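Local coordinates for protein ralf, proline/betaine transporter (Legionella pneumophila, PDB 4D7Q) that probably acts as a guanine nucleotide exchange factor, here in a chimera joining the Sec7 domain of Legionella RalF to the capping domain of Rickettsia RalF, at residues I146-D151 / S191-K196; E95-F100 / L140-T145. The protein carries 2 engineered substitutions. All blocks are in the same frame, centred on the assembly; numbering follows the deposited sequence.

Interaction 1. Residues I146-D151 / S191-K196; sequences IMLNTD and SEIKAK
Asn149 meets both Ile193 and Lys196, joining helix 135-152 to the C-terminal end of helix 183-195 within the all-helical Sec7 domain, the Legionella part of this fusion. The helices come close here: the CA atoms of Asn149 and Ile193 are 5.4 Å apart, which puts a short polar side chain within range of the other backbone. Along that side chain, CB of Asn149 first rests on CG2 of Ile193 at 3.9 Å. CG then stands anti to the backbone N (chi1 -178°), a torsion that carries the amide out over the last turn of the neighbouring helix. At its tip, ND2 is the donor to two carbonyl oxygens. The stronger bond runs from Asn149 ND2 to Lys196 O at 2.8 Å, with an N-H...O angle of 148° and the acceptor only 8° out of the amide plane. The second, from Asn149 ND2 to Ile193 O at 2.9 Å, is more bent and weak. The other amide atom, OD1, accepts the backbone N-H of Phe198, so the same side chain holds the chain just where Lys196 leaves helical geometry. His153 also donates to Ile193 O through NE2, giving that helix-end carbonyl a further partner.

Beside this polar grip lies an apolar one. CG2 of Ile193 reaches the backbone itself, 3.7 Å from CA of Asn149, in keeping with the short distance between the two CA atoms. Leu148 adds a second apolar contact, its side chain crossing that of Ile193 at about a right angle, and the two meet through their ends, Leu148 CD2 lying 3.9 Å from Ile193 CD1.

Interaction 2. Residues E95-F100 / L140-T145; sequences EGLRTF and LLAFQT
Leu97 packs against Ala142 and Thr145, joining helix 93-102 to helix 135-152 in the interior of the Sec7 domain, again within the Legionella part of the chimera. Within 95-100 it is Leu97 that makes the contact, straddling Ala142 and Thr145, which lie about one turn apart; Phe93, one turn earlier on the same helix as Leu97, touches the same two residues. The nearest CA pair, Leu97 and Ala142, is 7.0 Å apart, so the space between the backbones is spanned by the leucine branches.

The apolar contacts come first. With CG anti to the backbone N (chi1 174°), Leu97 extends its two methyls toward helix 135-152. CD1 of Leu97 faces CB of Ala142 at 4.0 Å, whereas its CD2 sits 3.7 Å from CG2 of Thr145. The leucine and threonine side chains slide past each other in opposite directions, so they overlap alongside rather than end to end. Phe120, from helix 110-127, adds an aromatic neighbour to Leu97.

Contact with the backbone is the second kind: CD2 of Leu97 also lies 3.7 Å from Ala142 O, a methyl packed against a carbonyl oxygen.

Hydrogen bonding forms the third group, and here it stays within helix 135-152. Thr145 OG1 donates to Leu141 O at 2.7 Å from above the carbonyl plane, 43° out of it, and Leu141 O also receives Thr145 N, so two donors of one residue share this acceptor.

With the threonine hydroxyl thus turned back on its own helix, Thr145 offers its methyl to Leu97. The contact therefore relies on shape and dispersion, with no hydrogen bond between 95-100 and 140-145.

Helix 135-152 serves both contacts: its 140-145 turns meet helix 93-102 in interaction 2, and its 146-151 turns meet helix 183-195 in interaction 1. The centres lie 10 Å apart, and the contacts touch, with Ile193 CG1 lying 3.7 Å from Thr145 CG2. Interaction 2 is core packing throughout, all three touching residues being buried, and its chemistry is apolar. Interaction 1, farther from the chain centre, is also mostly buried but reaches the exposed Lys196, and there the Asn149 side-chain amide donates to two backbone carbonyls, one of the bonds weak, at a helix terminus. Lys196 CD packs 3.9 Å from Arg98 NE, so the segments 191-196 and 95-100 also meet directly.

Interaction 1. Residues I146-D151 / S191-K196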
# COMPACT_ATOMS: atom_id res chain seq x y z
N ILE A 146 -1.85 -11.96 -9.51
CA ILE A 146 -2.89 -11.04 -9.05
C ILE A 146 -3.64 -10.43 -10.26
O ILE A 146 -4.87 -10.41 -10.29
CB ILE A 146 -2.28 -9.91 -8.18
CG1 ILE A 146 -1.71 -10.46 -6.84
CG2 ILE A 146 -3.35 -8.82 -7.91
CD1 ILE A 146 -0.73 -9.38 -6.08
N MET A 147 -2.86 -9.88 -11.22
CA MET A 147 -3.41 -9.21 -12.39
C MET A 147 -4.21 -10.17 -13.25
O MET A 147 -5.34 -9.83 -13.63
CB MET A 147 -2.31 -8.52 -13.22
CG MET A 147 -2.86 -7.91 -14.51
SD MET A 147 -1.58 -7.24 -15.58
CE MET A 147 -0.87 -8.68 -16.21
N LEU A 148 -3.62 -11.35 -13.58
CA LEU A 148 -4.31 -12.37 -14.38
C LEU A 148 -5.57 -12.88 -13.68
O LEU A 148 -6.63 -12.96 -14.32
CB LEU A 148 -3.38 -13.52 -14.74
CG LEU A 148 -3.96 -14.64 -15.67
CD1 LEU A 148 -4.35 -14.09 -17.07
CD2 LEU A 148 -2.97 -15.81 -15.82
N ASN A 149 -5.47 -13.21 -12.39
CA ASN A 149 -6.65 -13.68 -11.64
C ASN A 149 -7.79 -12.68 -11.68
O ASN A 149 -8.92 -13.07 -11.96
CB ASN A 149 -6.30 -14.08 -10.22
CG ASN A 149 -7.48 -14.62 -9.47
OD1 ASN A 149 -8.21 -13.86 -8.86
ND2 ASN A 149 -7.76 -15.92 -9.55
N THR A 150 -7.50 -11.39 -11.47
CA THR A 150 -8.50 -10.33 -11.51
C THR A 150 -9.23 -10.30 -12.86
O THR A 150 -10.46 -10.22 -12.91
CB THR A 150 -7.86 -8.96 -11.15
OG1 THR A 150 -7.06 -9.08 -9.97
CG2 THR A 150 -8.90 -7.89 -10.91
N ASP A 151 -8.47 -10.34 -13.96
CA ASP A 151 -9.07 -10.28 -15.30
C ASP A 151 -9.82 -11.53 -15.70
O ASP A 151 -10.90 -11.41 -16.27
CB ASP A 151 -8.01 -9.91 -16.35
CG ASP A 151 -7.71 -8.42 -16.39
OD1 ASP A 151 -8.31 -7.67 -15.57
OD2 ASP A 151 -6.92 -8.00 -17.25
N SER A 191 -3.93 -23.09 -14.13
CA SER A 191 -5.09 -23.88 -13.72
C SER A 191 -5.67 -23.39 -12.38
O SER A 191 -6.88 -23.24 -12.26
CB SER A 191 -4.71 -25.37 -13.62
OG SER A 191 -5.85 -26.12 -13.21
N GLU A 192 -4.80 -23.08 -11.40
CA GLU A 192 -5.23 -22.60 -10.08
C GLU A 192 -5.73 -21.17 -10.12
O GLU A 192 -6.67 -20.83 -9.40
CB GLU A 192 -4.09 -22.71 -9.08
CG GLU A 192 -3.67 -24.13 -8.79
CD GLU A 192 -2.58 -24.17 -7.75
OE1 GLU A 192 -2.83 -23.70 -6.62
OE2 GLU A 192 -1.45 -24.60 -8.08
N ILE A 193 -5.12 -20.32 -10.96
CA ILE A 193 -5.57 -18.93 -11.16
C ILE A 193 -7.01 -18.96 -11.75
O ILE A 193 -7.91 -18.27 -11.25
CB ILE A 193 -4.57 -18.16 -12.09
CG1 ILE A 193 -3.28 -17.80 -11.32
CG2 ILE A 193 -5.20 -16.92 -12.68
CD1 ILE A 193 -2.11 -17.24 -12.25
N LYS A 194 -7.20 -19.79 -12.78
CA LYS A 194 -8.47 -19.96 -13.47
C LYS A 194 -9.60 -20.55 -12.60
O LYS A 194 -10.76 -20.14 -12.74
CB LYS A 194 -8.26 -20.73 -14.79
CG LYS A 194 -9.34 -20.45 -15.81
CD LYS A 194 -9.25 -21.33 -17.05
CE LYS A 194 -10.56 -21.37 -17.82
NZ LYS A 194 -11.00 -20.02 -18.29
N ALA A 195 -9.26 -21.47 -11.69
CA ALA A 195 -10.23 -22.17 -10.84
C ALA A 195 -10.98 -21.33 -9.83
O ALA A 195 -12.15 -21.61 -9.55
CB ALA A 195 -9.58 -23.34 -10.13
N LYS A 196 -10.31 -20.33 -9.23
CA LYS A 196 -10.90 -19.59 -8.14
C LYS A 196 -10.58 -18.10 -8.17
O LYS A 196 -9.40 -17.75 -8.28
CB LYS A 196 -10.38 -20.24 -6.83
CG LYS A 196 -11.20 -19.94 -5.57
CD LYS A 196 -10.70 -20.76 -4.37
CE LYS A 196 -11.38 -22.12 -4.26
NZ LYS A 196 -10.83 -22.94 -3.15

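Interaction 2. Residues E95-F100 / L140-T145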
# COMPACT_ATOMS: atom_id res chain seq x y z
N GLU A 95 -2.12 -20.89 -3.96
CA GLU A 95 -2.83 -21.04 -2.66
C GLU A 95 -2.24 -20.11 -1.60
O GLU A 95 -2.99 -19.47 -0.88
CB GLU A 95 -2.75 -22.49 -2.10
CG GLU A 95 -3.53 -23.55 -2.85
CD GLU A 95 -3.32 -24.98 -2.37
OE1 GLU A 95 -2.19 -25.32 -1.93
OE2 GLU A 95 -4.28 -25.77 -2.47
N GLY A 96 -0.91 -20.11 -1.48
CA GLY A 96 -0.17 -19.29 -0.51
C GLY A 96 -0.40 -17.81 -0.72
O GLY A 96 -0.71 -17.09 0.23
N LEU A 97 -0.30 -17.37 -1.99
CA LEU A 97 -0.50 -15.97 -2.34
C LEU A 97 -1.95 -15.55 -2.08
O LEU A 97 -2.17 -14.50 -1.50
CB LEU A 97 -0.06 -15.68 -3.79
CG LEU A 97 -0.36 -14.27 -4.34
CD1 LEU A 97 0.51 -13.21 -3.66
CD2 LEU A 97 -0.11 -14.23 -5.81
N ARG A 98 -2.93 -16.37 -2.48
CA ARG A 98 -4.35 -16.06 -2.27
C ARG A 98 -4.67 -15.97 -0.76
O ARG A 98 -5.25 -14.98 -0.31
CB ARG A 98 -5.24 -17.10 -2.99
CG ARG A 98 -6.76 -16.84 -2.89
CD ARG A 98 -7.53 -17.90 -3.68
NE ARG A 98 -7.37 -19.22 -3.07
CZ ARG A 98 -6.83 -20.29 -3.68
NH1 ARG A 98 -6.45 -20.22 -4.94
NH2 ARG A 98 -6.70 -21.43 -3.02
N THR A 99 -4.23 -16.97 0.01
CA THR A 99 -4.42 -17.02 1.49
C THR A 99 -3.80 -15.79 2.14
O THR A 99 -4.42 -15.19 3.01
CB THR A 99 -3.81 -18.31 2.07
OG1 THR A 99 -4.42 -19.41 1.40
CG2 THR A 99 -4.00 -18.44 3.58
N PHE A 100 -2.58 -15.43 1.72
CA PHE A 100 -1.84 -14.27 2.21
C PHE A 100 -2.62 -12.96 1.97
O PHE A 100 -2.87 -12.21 2.92
CB PHE A 100 -0.44 -14.18 1.54
CG PHE A 100 0.34 -12.92 1.91
CD1 PHE A 100 1.04 -12.85 3.12
CD2 PHE A 100 0.32 -11.80 1.08
CE1 PHE A 100 1.74 -11.69 3.47
CE2 PHE A 100 1.02 -10.64 1.43
CZ PHE A 100 1.73 -10.60 2.62
N LEU A 140 7.79 -11.40 -9.12
CA LEU A 140 7.35 -11.26 -10.51
C LEU A 140 6.09 -12.09 -10.77
O LEU A 140 5.12 -11.58 -11.34
CB LEU A 140 8.50 -11.68 -11.46
CG LEU A 140 8.12 -11.54 -12.96
CD1 LEU A 140 8.49 -10.19 -13.50
CD2 LEU A 140 8.77 -12.61 -13.79
N LEU A 141 6.10 -13.38 -10.32
CA LEU A 141 4.96 -14.29 -10.43
C LEU A 141 3.78 -13.76 -9.65
O LEU A 141 2.66 -13.86 -10.13
CB LEU A 141 5.30 -15.66 -9.83
CG LEU A 141 6.05 -16.67 -10.67
CD1 LEU A 141 6.38 -17.88 -9.81
CD2 LEU A 141 5.26 -17.10 -11.91
N ALA A 142 4.02 -13.24 -8.42
CA ALA A 142 2.94 -12.72 -7.56
C ALA A 142 2.14 -11.62 -8.23
O ALA A 142 0.91 -11.70 -8.28
CB ALA A 142 3.47 -12.26 -6.21
N PHE A 143 2.82 -10.58 -8.75
CA PHE A 143 2.16 -9.48 -9.45
C PHE A 143 1.45 -9.98 -10.72
O PHE A 143 0.35 -9.51 -11.02
CB PHE A 143 3.14 -8.33 -9.76
CG PHE A 143 3.18 -7.31 -8.64
CD1 PHE A 143 2.13 -6.41 -8.46
CD2 PHE A 143 4.22 -7.31 -7.71
CE1 PHE A 143 2.14 -5.51 -7.40
CE2 PHE A 143 4.24 -6.38 -6.66
CZ PHE A 143 3.20 -5.49 -6.51
N GLN A 144 2.05 -10.95 -11.42
CA GLN A 144 1.40 -11.51 -12.61
C GLN A 144 0.10 -12.22 -12.26
O GLN A 144 -0.87 -12.09 -13.01
CB GLN A 144 2.31 -12.48 -13.38
CG GLN A 144 1.84 -12.74 -14.84
CD GLN A 144 1.95 -11.50 -15.71
OE1 GLN A 144 2.83 -10.64 -15.54
NE2 GLN A 144 1.04 -11.35 -16.66
N THR A 145 0.15 -13.06 -11.18
CA THR A 145 -0.95 -13.90 -10.69
C THR A 145 -2.13 -13.03 -10.26
O THR A 145 -3.26 -13.32 -10.63
CB THR A 145 -0.42 -14.84 -9.57
OG1 THR A 145 0.61 -15.68 -10.09
CG2 THR A 145 -1.51 -15.66 -8.91